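PDB 2W9M: polymerase X from Deinococcus radiodurans, which probably extends DNA chains from deoxyribonucleoside triphosphates in DNA repair and carries a zinc-binding domain with likely phosphoester hydrolase activity. Local coordinates for residues P93-V102 against L113-L124; M330-G341 against I513-L523. All coordinates share one frame; numbering follows the deposited sequence.

Contact 1: P93-V102 against L113-L124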
loop_
_atom_site.group_PDB
_atom_site.type_symbol
_atom_site.label_atom_id
_atom_site.label_comp_id
_atom_site.label_asym_id
_atom_site.label_seq_id
_atom_site.Cartn_x
_atom_site.Cartn_y
_atom_site.Cartn_z
ATOM N N PRO A 93 -4.155 -0.498 10.239
ATOM C CA PRO A 93 -3.420 -0.706 8.989
ATOM C C PRO A 93 -4.056 -1.824 8.173
ATOM O O PRO A 93 -4.575 -2.771 8.756
ATOM C CB PRO A 93 -2.033 -1.146 9.466
ATOM C CG PRO A 93 -1.944 -0.712 10.887
ATOM C CD PRO A 93 -3.332 -0.805 11.420
ATOM N N PRO A 94 -4.009 -1.716 6.839
ATOM C CA PRO A 94 -4.593 -2.701 5.923
ATOM C C PRO A 94 -4.106 -4.122 6.196
ATOM O O PRO A 94 -4.906 -5.054 6.192
ATOM C CB PRO A 94 -4.093 -2.238 4.554
ATOM C CG PRO A 94 -3.876 -0.779 4.716
ATOM C CD PRO A 94 -3.378 -0.600 6.116
ATOM N N GLY A 95 -2.808 -4.278 6.425
ATOM C CA GLY A 95 -2.227 -5.588 6.654
ATOM C C GLY A 95 -2.663 -6.227 7.959
ATOM O O GLY A 95 -2.710 -7.450 8.071
ATOM N N LEU A 96 -2.975 -5.405 8.955
ATOM C CA LEU A 96 -3.457 -5.926 10.223
ATOM C C LEU A 96 -4.891 -6.415 10.076
ATOM O O LEU A 96 -5.259 -7.455 10.626
ATOM C CB LEU A 96 -3.376 -4.867 11.319
ATOM C CG LEU A 96 -3.747 -5.364 12.719
ATOM C CD1 LEU A 96 -2.562 -6.069 13.350
ATOM C CD2 LEU A 96 -4.201 -4.209 13.586
ATOM N N LEU A 97 -5.700 -5.660 9.338
ATOM C CA LEU A 97 -7.076 -6.061 9.048
ATOM C C LEU A 97 -7.098 -7.410 8.339
ATOM O O LEU A 97 -8.032 -8.194 8.508
ATOM C CB LEU A 97 -7.776 -5.009 8.183
ATOM C CG LEU A 97 -7.943 -3.629 8.819
ATOM C CD1 LEU A 97 -8.678 -2.689 7.869
ATOM C CD2 LEU A 97 -8.669 -3.750 10.151
ATOM N N ASP A 98 -6.059 -7.671 7.548
ATOM C CA ASP A 98 -5.914 -8.937 6.842
ATOM C C ASP A 98 -5.584 -10.087 7.785
ATOM O O ASP A 98 -6.232 -11.133 7.746
ATOM C CB ASP A 98 -4.834 -8.826 5.771
ATOM C CG ASP A 98 -5.339 -8.169 4.498
ATOM O OD1 ASP A 98 -6.576 -8.089 4.311
ATOM O OD2 ASP A 98 -4.496 -7.740 3.679
ATOM N N LEU A 99 -4.571 -9.889 8.625
ATOM C CA LEU A 99 -4.159 -10.903 9.593
ATOM C C LEU A 99 -5.312 -11.290 10.513
ATOM O O LEU A 99 -5.409 -12.438 10.945
ATOM C CB LEU A 99 -2.969 -10.412 10.423
ATOM C CG LEU A 99 -1.670 -10.111 9.675
ATOM C CD1 LEU A 99 -0.540 -9.850 10.666
ATOM C CD2 LEU A 99 -1.317 -11.259 8.741
ATOM N N LEU A 100 -6.182 -10.326 10.808
ATOM C CA LEU A 100 -7.345 -10.567 11.659
ATOM C C LEU A 100 -8.365 -11.475 10.974
ATOM O O LEU A 100 -9.353 -11.884 11.582
ATOM C CB LEU A 100 -8.008 -9.245 12.058
ATOM C CG LEU A 100 -7.232 -8.353 13.025
ATOM C CD1 LEU A 100 -7.871 -6.982 13.100
ATOM C CD2 LEU A 100 -7.173 -8.986 14.390
ATOM N N GLY A 101 -8.119 -11.788 9.706
ATOM C CA GLY A 101 -8.997 -12.667 8.954
ATOM C C GLY A 101 -8.404 -14.046 8.729
ATOM O O GLY A 101 -9.041 -14.915 8.132
ATOM N N VAL A 102 -7.176 -14.246 9.204
ATOM C CA VAL A 102 -6.512 -15.541 9.104
ATOM C C VAL A 102 -6.994 -16.484 10.204
ATOM O O VAL A 102 -6.643 -16.319 11.376
ATOM C CB VAL A 102 -4.982 -15.402 9.211
ATOM C CG1 VAL A 102 -4.312 -16.763 9.108
ATOM C CG2 VAL A 102 -4.460 -14.464 8.142
ATOM N N LEU A 113 3.430 -11.423 15.745
ATOM C CA LEU A 113 3.766 -11.329 14.328
ATOM C C LEU A 113 4.118 -9.881 13.996
ATOM O O LEU A 113 5.122 -9.606 13.335
ATOM C CB LEU A 113 2.607 -11.810 13.446
ATOM C CG LEU A 113 2.244 -13.298 13.470
ATOM C CD1 LEU A 113 1.084 -13.574 12.528
ATOM C CD2 LEU A 113 3.435 -14.155 13.102
ATOM N N TRP A 114 3.289 -8.957 14.476
ATOM C CA TRP A 114 3.509 -7.534 14.250
ATOM C C TRP A 114 4.867 -7.101 14.803
ATOM O O TRP A 114 5.639 -6.438 14.109
ATOM C CB TRP A 114 2.383 -6.707 14.883
ATOM C CG TRP A 114 2.142 -5.396 14.212
ATOM C CD1 TRP A 114 2.520 -4.163 14.657
ATOM C CD2 TRP A 114 1.462 -5.183 12.962
ATOM N NE1 TRP A 114 2.119 -3.196 13.763
ATOM C CE2 TRP A 114 1.472 -3.794 12.720
ATOM C CE3 TRP A 114 0.854 -6.032 12.034
ATOM C CZ2 TRP A 114 0.888 -3.236 11.576
ATOM C CZ3 TRP A 114 0.278 -5.476 10.902
ATOM C CH2 TRP A 114 0.300 -4.091 10.684
ATOM N N LEU A 115 5.164 -7.486 16.044
ATOM C CA LEU A 115 6.430 -7.103 16.662
ATOM C C LEU A 115 7.611 -7.782 15.977
ATOM O O LEU A 115 8.750 -7.330 16.094
ATOM C CB LEU A 115 6.431 -7.424 18.158
ATOM C CG LEU A 115 5.392 -6.709 19.028
ATOM C CD1 LEU A 115 5.491 -7.206 20.456
ATOM C CD2 LEU A 115 5.553 -5.196 18.968
ATOM N N ALA A 116 7.335 -8.863 15.255
ATOM C CA ALA A 116 8.374 -9.586 14.527
ATOM C C ALA A 116 8.565 -9.050 13.105
ATOM O O ALA A 116 9.409 -9.548 12.358
ATOM C CB ALA A 116 8.057 -11.070 14.492
ATOM N N GLY A 117 7.772 -8.049 12.733
ATOM C CA GLY A 117 7.899 -7.415 11.432
ATOM C C GLY A 117 7.064 -8.046 10.331
ATOM O O GLY A 117 7.294 -7.790 9.144
ATOM N N ILE A 118 6.099 -8.877 10.719
ATOM C CA ILE A 118 5.200 -9.506 9.756
ATOM C C ILE A 118 3.875 -8.751 9.731
ATOM O O ILE A 118 3.068 -8.864 10.652
ATOM C CB ILE A 118 4.976 -10.988 10.083
ATOM C CG1 ILE A 118 6.318 -11.725 10.079
ATOM C CG2 ILE A 118 4.016 -11.613 9.084
ATOM C CD1 ILE A 118 6.224 -13.181 10.452
ATOM N N ASP A 119 3.656 -7.985 8.667
ATOM C CA ASP A 119 2.582 -7.001 8.638
ATOM C C ASP A 119 1.561 -7.202 7.520
ATOM O O ASP A 119 0.668 -6.372 7.348
ATOM C CB ASP A 119 3.176 -5.595 8.509
ATOM C CG ASP A 119 3.805 -5.351 7.144
ATOM O OD1 ASP A 119 4.258 -6.332 6.512
ATOM O OD2 ASP A 119 3.848 -4.179 6.701
ATOM N N SER A 120 1.687 -8.280 6.750
ATOM C CA SER A 120 0.728 -8.535 5.676
ATOM C C SER A 120 0.603 -10.009 5.329
ATOM O O SER A 120 1.460 -10.815 5.681
ATOM C CB SER A 120 1.084 -7.728 4.423
ATOM O OG SER A 120 2.305 -8.169 3.853
ATOM N N LEU A 121 -0.479 -10.353 4.643
ATOM C CA LEU A 121 -0.700 -11.717 4.189
ATOM C C LEU A 121 0.486 -12.240 3.389
ATOM O O LEU A 121 0.959 -13.358 3.607
ATOM C CB LEU A 121 -1.969 -11.789 3.341
ATOM C CG LEU A 121 -3.190 -12.337 4.079
ATOM C CD1 LEU A 121 -3.073 -12.093 5.577
ATOM C CD2 LEU A 121 -4.468 -11.751 3.509
ATOM N N GLU A 122 0.963 -11.422 2.461
ATOM C CA GLU A 122 2.085 -11.808 1.619
ATOM C C GLU A 122 3.362 -12.036 2.426
ATOM O O GLU A 122 4.083 -13.008 2.203
ATOM C CB GLU A 122 2.320 -10.756 0.534
ATOM C CG GLU A 122 3.666 -10.865 -0.152
ATOM C CD GLU A 122 3.916 -12.243 -0.735
ATOM O OE1 GLU A 122 5.099 -12.596 -0.910
ATOM O OE2 GLU A 122 2.938 -12.972 -1.012
ATOM N N ARG A 123 3.637 -11.132 3.360
ATOM C CA ARG A 123 4.816 -11.233 4.217
ATOM C C ARG A 123 4.707 -12.411 5.198
ATOM O O ARG A 123 5.717 -13.003 5.585
ATOM C CB ARG A 123 5.032 -9.913 4.966
ATOM C CG ARG A 123 6.149 -9.935 5.992
ATOM C CD ARG A 123 7.518 -9.855 5.340
ATOM N NE ARG A 123 8.582 -9.839 6.341
ATOM C CZ ARG A 123 9.203 -10.923 6.798
ATOM N NH1 ARG A 123 8.876 -12.126 6.341
ATOM N NH2 ARG A 123 10.155 -10.803 7.714
ATOM N N LEU A 124 3.480 -12.742 5.594
ATOM C CA LEU A 124 3.224 -13.912 6.426
ATOM C C LEU A 124 3.520 -15.165 5.616
ATOM O O LEU A 124 4.116 -16.118 6.119
ATOM C CB LEU A 124 1.764 -13.940 6.883
ATOM C CG LEU A 124 1.414 -14.488 8.270
ATOM C CD1 LEU A 124 -0.073 -14.816 8.341
ATOM C CD2 LEU A 124 2.240 -15.704 8.641
#
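Leu96 lies across one face of the Trp114 indole, the two side chains meeting at about a right angle. Its CB already stands over that face, above the outer end of the six-membered ring, 3.7 Å from Trp114 CZ3. With chi1 at -175°, CG extends away from the backbone N, and of the two methyls it is CD1 that turns back over the indole. Leu96 CD1 lies 3.7 Å from Trp114 CE3, and its line to the centre of the six-membered ring is 27° off the normal, a CH-pi contact displaced toward the rim. Pro93 meets the same ring obliquely, its CG 3.9 Å from Trp114 CZ2, while Leu99 CD1 lies at the ring's edge. Between these side chains the backbones come close, since Gly95 has no side chain to hold them apart: Gly95 CA is 3.1 Å from Asp119 O, a CA-H...O contact. This is the helix-hairpin-helix unit, with helix 94-99 leading into a turn from Leu99 to Val102 and helix 107-115 following the hairpin; such motifs commonly grip the DNA backbone. A Schellman motif at Gly117 ends that second helix, and the chain swings back past Gly95 to start helix 121-130. Ser120 caps the new helix, its OG accepting from Arg123 N at 3.3 Å. Leu99 divides its methyls: CD1 points to the end of helix 107-115 and the loop after it, 3.7 Å from Ile118 O, whereas CD2 packs against the start of helix 121-130, 3.7 Å from Leu121 CD1, and also meets Leu124 CD1. Val102 CG2 closes on Leu121 CD1 from the hairpin. Asp98 lays its aliphatic CB 3.7 Å from Leu121 CD2 and sends its carboxylate to a salt bridge with Arg464.

Contact 2: M330-G341 against I513-L523. With ZN (zinc ion), chain D; ZN (zinc ion), chain C.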
loop_
_atom_site.group_PDB
_atom_site.type_symbol
_atom_site.label_atom_id
_atom_site.label_comp_id
_atom_site.label_asym_id
_atom_site.label_seq_id
_atom_site.Cartn_x
_atom_site.Cartn_y
_atom_site.Cartn_z
ATOM N N MET A 330 12.496 9.147 3.813
ATOM C CA MET A 330 11.411 8.184 3.992
ATOM C C MET A 330 10.430 8.656 5.062
ATOM O O MET A 330 10.548 8.295 6.233
ATOM C CB MET A 330 11.971 6.807 4.349
ATOM C CG MET A 330 12.795 6.171 3.237
ATOM S SD MET A 330 11.798 5.303 2.006
ATOM C CE MET A 330 10.947 6.664 1.206
ATOM N N ILE A 331 9.458 9.465 4.656
ATOM C CA ILE A 331 8.559 10.089 5.622
ATOM C C ILE A 331 7.235 9.347 5.755
ATOM O O ILE A 331 6.930 8.443 4.970
ATOM C CB ILE A 331 8.295 11.575 5.293
ATOM C CG1 ILE A 331 7.486 11.707 4.000
ATOM C CG2 ILE A 331 9.612 12.346 5.213
ATOM C CD1 ILE A 331 7.116 13.143 3.656
ATOM N N HIS A 332 6.462 9.743 6.762
ATOM C CA HIS A 332 5.207 9.085 7.099
ATOM C C HIS A 332 5.420 7.604 7.425
ATOM O O HIS A 332 4.985 6.723 6.695
ATOM C CB HIS A 332 4.179 9.274 5.979
ATOM C CG HIS A 332 2.811 8.795 6.337
ATOM N ND1 HIS A 332 1.810 8.627 5.398
ATOM C CD2 HIS A 332 2.276 8.426 7.522
ATOM C CE1 HIS A 332 0.721 8.189 5.996
ATOM N NE2 HIS A 332 0.974 8.057 7.289
ATOM N N THR A 333 6.107 7.350 8.533
ATOM C CA THR A 333 6.323 5.996 9.021
ATOM C C THR A 333 5.748 5.893 10.432
ATOM O O THR A 333 5.586 6.906 11.110
ATOM C CB THR A 333 7.815 5.653 9.066
ATOM O OG1 THR A 333 8.475 6.546 9.971
ATOM C CG2 THR A 333 8.443 5.786 7.685
ATOM N N HIS A 334 5.431 4.679 10.872
ATOM C CA HIS A 334 4.860 4.487 12.204
ATOM C C HIS A 334 5.770 3.662 13.105
ATOM O O HIS A 334 6.529 2.818 12.633
ATOM C CB HIS A 334 3.467 3.856 12.117
ATOM C CG HIS A 334 2.451 4.742 11.469
ATOM N ND1 HIS A 334 1.526 5.466 12.187
ATOM C CD2 HIS A 334 2.225 5.031 10.164
ATOM C CE1 HIS A 334 0.771 6.163 11.357
ATOM N NE2 HIS A 334 1.177 5.915 10.123
ATOM N N SER A 335 5.690 3.923 14.406
ATOM C CA SER A 335 6.534 3.252 15.382
ATOM C C SER A 335 5.699 2.634 16.496
ATOM O O SER A 335 4.470 2.717 16.497
ATOM C CB SER A 335 7.520 4.243 15.998
ATOM O OG SER A 335 6.863 5.113 16.911
ATOM N N THR A 336 6.389 2.030 17.455
ATOM C CA THR A 336 5.756 1.456 18.636
ATOM C C THR A 336 4.915 2.467 19.425
ATOM O O THR A 336 3.947 2.088 20.087
ATOM C CB THR A 336 6.812 0.799 19.541
ATOM O OG1 THR A 336 6.866 -0.604 19.251
ATOM C CG2 THR A 336 6.471 0.997 21.008
ATOM N N TRP A 337 5.275 3.748 19.340
ATOM C CA TRP A 337 4.502 4.816 19.978
ATOM C C TRP A 337 3.034 4.796 19.554
ATOM O O TRP A 337 2.145 5.147 20.329
ATOM C CB TRP A 337 5.100 6.187 19.648
ATOM C CG TRP A 337 6.368 6.477 20.368
ATOM C CD1 TRP A 337 7.633 6.151 19.970
ATOM C CD2 TRP A 337 6.503 7.154 21.618
ATOM N NE1 TRP A 337 8.547 6.584 20.896
ATOM C CE2 TRP A 337 7.878 7.202 21.923
ATOM C CE3 TRP A 337 5.594 7.727 22.515
ATOM C CZ2 TRP A 337 8.367 7.797 23.084
ATOM C CZ3 TRP A 337 6.081 8.317 23.671
ATOM C CH2 TRP A 337 7.454 8.348 23.943
ATOM N N SER A 338 2.788 4.395 18.311
ATOM C CA SER A 338 1.442 4.374 17.756
ATOM C C SER A 338 0.984 2.927 17.557
ATOM O O SER A 338 0.866 2.161 18.518
ATOM C CB SER A 338 1.425 5.122 16.421
ATOM O OG SER A 338 0.133 5.599 16.108
ATOM N N ASP A 339 0.740 2.556 16.304
ATOM C CA ASP A 339 0.368 1.190 15.973
ATOM C C ASP A 339 1.421 0.505 15.101
ATOM O O ASP A 339 1.109 -0.404 14.344
ATOM C CB ASP A 339 -1.008 1.144 15.306
ATOM C CG ASP A 339 -1.042 1.865 13.970
ATOM O OD1 ASP A 339 -0.085 2.607 13.663
ATOM O OD2 ASP A 339 -2.031 1.690 13.222
ATOM N N GLY A 340 2.670 0.941 15.221
ATOM C CA GLY A 340 3.775 0.286 14.544
ATOM C C GLY A 340 4.308 -0.880 15.355
ATOM O O GLY A 340 3.859 -1.121 16.478
ATOM N N GLY A 341 5.268 -1.606 14.794
ATOM C CA GLY A 341 5.805 -2.783 15.456
ATOM C C GLY A 341 7.269 -2.671 15.845
ATOM O O GLY A 341 7.840 -3.597 16.421
ATOM N N ILE A 513 6.093 10.263 -2.268
ATOM C CA ILE A 513 5.962 8.812 -2.289
ATOM C C ILE A 513 6.300 8.251 -0.913
ATOM O O ILE A 513 7.467 8.078 -0.572
ATOM C CB ILE A 513 6.856 8.169 -3.366
ATOM C CG1 ILE A 513 6.595 8.816 -4.725
ATOM C CG2 ILE A 513 6.600 6.674 -3.457
ATOM C CD1 ILE A 513 7.538 8.345 -5.820
ATOM N N ASN A 514 5.263 7.978 -0.126
ATOM C CA ASN A 514 5.423 7.563 1.268
ATOM C C ASN A 514 4.964 6.127 1.501
ATOM O O ASN A 514 3.900 5.725 1.031
ATOM C CB ASN A 514 4.644 8.505 2.190
ATOM C CG ASN A 514 5.089 9.962 2.060
ATOM O OD1 ASN A 514 6.131 10.260 1.469
ATOM N ND2 ASN A 514 4.296 10.875 2.616
ATOM N N THR A 515 5.762 5.365 2.239
ATOM C CA THR A 515 5.496 3.947 2.455
ATOM C C THR A 515 4.406 3.690 3.501
ATOM O O THR A 515 3.724 2.661 3.459
ATOM C CB THR A 515 6.772 3.218 2.898
ATOM O OG1 THR A 515 7.263 3.814 4.108
ATOM C CG2 THR A 515 7.840 3.317 1.828
ATOM N N ASP A 516 4.245 4.620 4.440
ATOM C CA ASP A 516 3.323 4.428 5.554
ATOM C C ASP A 516 3.687 3.162 6.325
ATOM O O ASP A 516 2.812 2.445 6.815
ATOM C CB ASP A 516 1.879 4.349 5.048
ATOM C CG ASP A 516 0.863 4.676 6.129
ATOM O OD1 ASP A 516 1.271 4.838 7.295
ATOM O OD2 ASP A 516 -0.343 4.771 5.814
ATOM N N ALA A 517 4.985 2.892 6.428
ATOM C CA ALA A 517 5.484 1.678 7.076
ATOM C C ALA A 517 5.083 1.555 8.549
ATOM O O ALA A 517 5.317 2.462 9.346
ATOM C CB ALA A 517 7.003 1.593 6.938
ATOM N N HIS A 518 4.484 0.425 8.902
ATOM C CA HIS A 518 4.167 0.131 10.295
ATOM C C HIS A 518 5.165 -0.870 10.875
ATOM O O HIS A 518 5.052 -1.296 12.020
ATOM C CB HIS A 518 2.741 -0.398 10.409
ATOM C CG HIS A 518 1.700 0.667 10.284
ATOM N ND1 HIS A 518 1.390 1.262 9.082
ATOM C CD2 HIS A 518 0.911 1.256 11.212
ATOM C CE1 HIS A 518 0.447 2.168 9.272
ATOM N NE2 HIS A 518 0.141 2.186 10.558
ATOM N N VAL A 519 6.154 -1.210 10.062
ATOM C CA VAL A 519 7.123 -2.245 10.366
ATOM C C VAL A 519 8.341 -1.972 9.482
ATOM O O VAL A 519 8.199 -1.411 8.402
ATOM C CB VAL A 519 6.513 -3.639 10.075
ATOM C CG1 VAL A 519 7.465 -4.514 9.269
ATOM C CG2 VAL A 519 6.081 -4.312 11.370
ATOM N N PRO A 520 9.545 -2.341 9.946
ATOM C CA PRO A 520 10.765 -2.015 9.191
ATOM C C PRO A 520 10.721 -2.507 7.739
ATOM O O PRO A 520 11.151 -1.800 6.828
ATOM C CB PRO A 520 11.866 -2.746 9.970
ATOM C CG PRO A 520 11.315 -2.922 11.333
ATOM C CD PRO A 520 9.839 -3.096 11.175
ATOM N N GLY A 521 10.200 -3.708 7.526
ATOM C CA GLY A 521 10.098 -4.255 6.187
ATOM C C GLY A 521 9.138 -3.460 5.326
ATOM O O GLY A 521 9.160 -3.561 4.102
ATOM N N GLY A 522 8.291 -2.665 5.972
ATOM C CA GLY A 522 7.325 -1.838 5.273
ATOM C C GLY A 522 7.988 -0.761 4.434
ATOM O O GLY A 522 7.375 -0.203 3.523
ATOM N N LEU A 523 9.249 -0.472 4.740
ATOM C CA LEU A 523 10.005 0.544 4.015
ATOM C C LEU A 523 10.354 0.071 2.608
ATOM O O LEU A 523 10.675 0.877 1.735
ATOM C CB LEU A 523 11.279 0.917 4.781
ATOM C CG LEU A 523 11.070 1.565 6.155
ATOM C CD1 LEU A 523 12.366 1.593 6.948
ATOM C CD2 LEU A 523 10.493 2.968 6.016
HETATM ZN ZN ZN D . -0.188 6.427 8.352
HETATM ZN ZN ZN C . -1.441 3.134 11.548
HETATM O O HOH W 1 8.107 6.404 3.749
#
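His332, His334 and Asp516 converge on one zinc ion. His332 NE2 and His334 NE2 each bind it at 2.3 Å, and Asp516 OD1 completes the trio from the other segment at 2.4 Å; Glu401 is the fourth ligand. With chi1 at -158°, Asp516 CG extends away from its own backbone N, which brings OD1 over the face of the His332 ring and to the edge of the His334 ring, the carboxylate plane tilted by roughly a third of a right angle to each. A second zinc ion is held by both oxygens of Asp339, by His364, and by His518 NE2 at 2.1 Å. The two metal sites are coupled through a ring stack: His334 and His518 point the same way in an offset arrangement, centroids 4.1 Å apart and planes only 8° from parallel, with His334 CB also over the His518 face. Hydrogen bonding ties the loops beneath. His334 N donates to Ala517 O at 2.7 Å, a fairly straight bond (162° at the hydrogen), and Gly341 N donates to His518 O. Nearer the strands a water bridges the segments, donating to Ile331 O at 2.7 Å and accepting from Thr515 N at 3.0 Å. Second-shell Glu487 receives hydrogen bonds from both His332 ND1 and Asn514 ND2, so it helps fix the orientation of a metal-binding ring. Apolar packing is lighter: Thr333 CG2 and Met330 CB lean on Leu523 CD2, and Ile331 CG1 lies against the Asn514 amide. Strands 329-333 and 511-514 are the first and last of a seven-stranded parallel sheet, and their C-terminal loops meeting over clustered zinc ions are the mark of the PHP domain, a distorted TIM-like barrel with a trinuclear metal site.

Running from the N terminus, contact 1 closes first, a short loop in which residues 93-102 and 113-124 are joined by just ten residues. The chain then passes through the rest of the polymerase part before contact 2 opens at Met330; that contact closes only at 513-523, after the intervening strands and helices of the zinc-binding domain. The two loops therefore follow in series, neither nested nor crossed. In space they meet: Trp114 NE1 probably donates to Asp339 O at 3.0 Å, and Pro93 packs on Asp339 and His518. The helix-hairpin-helix unit thus rests directly beside one zinc site.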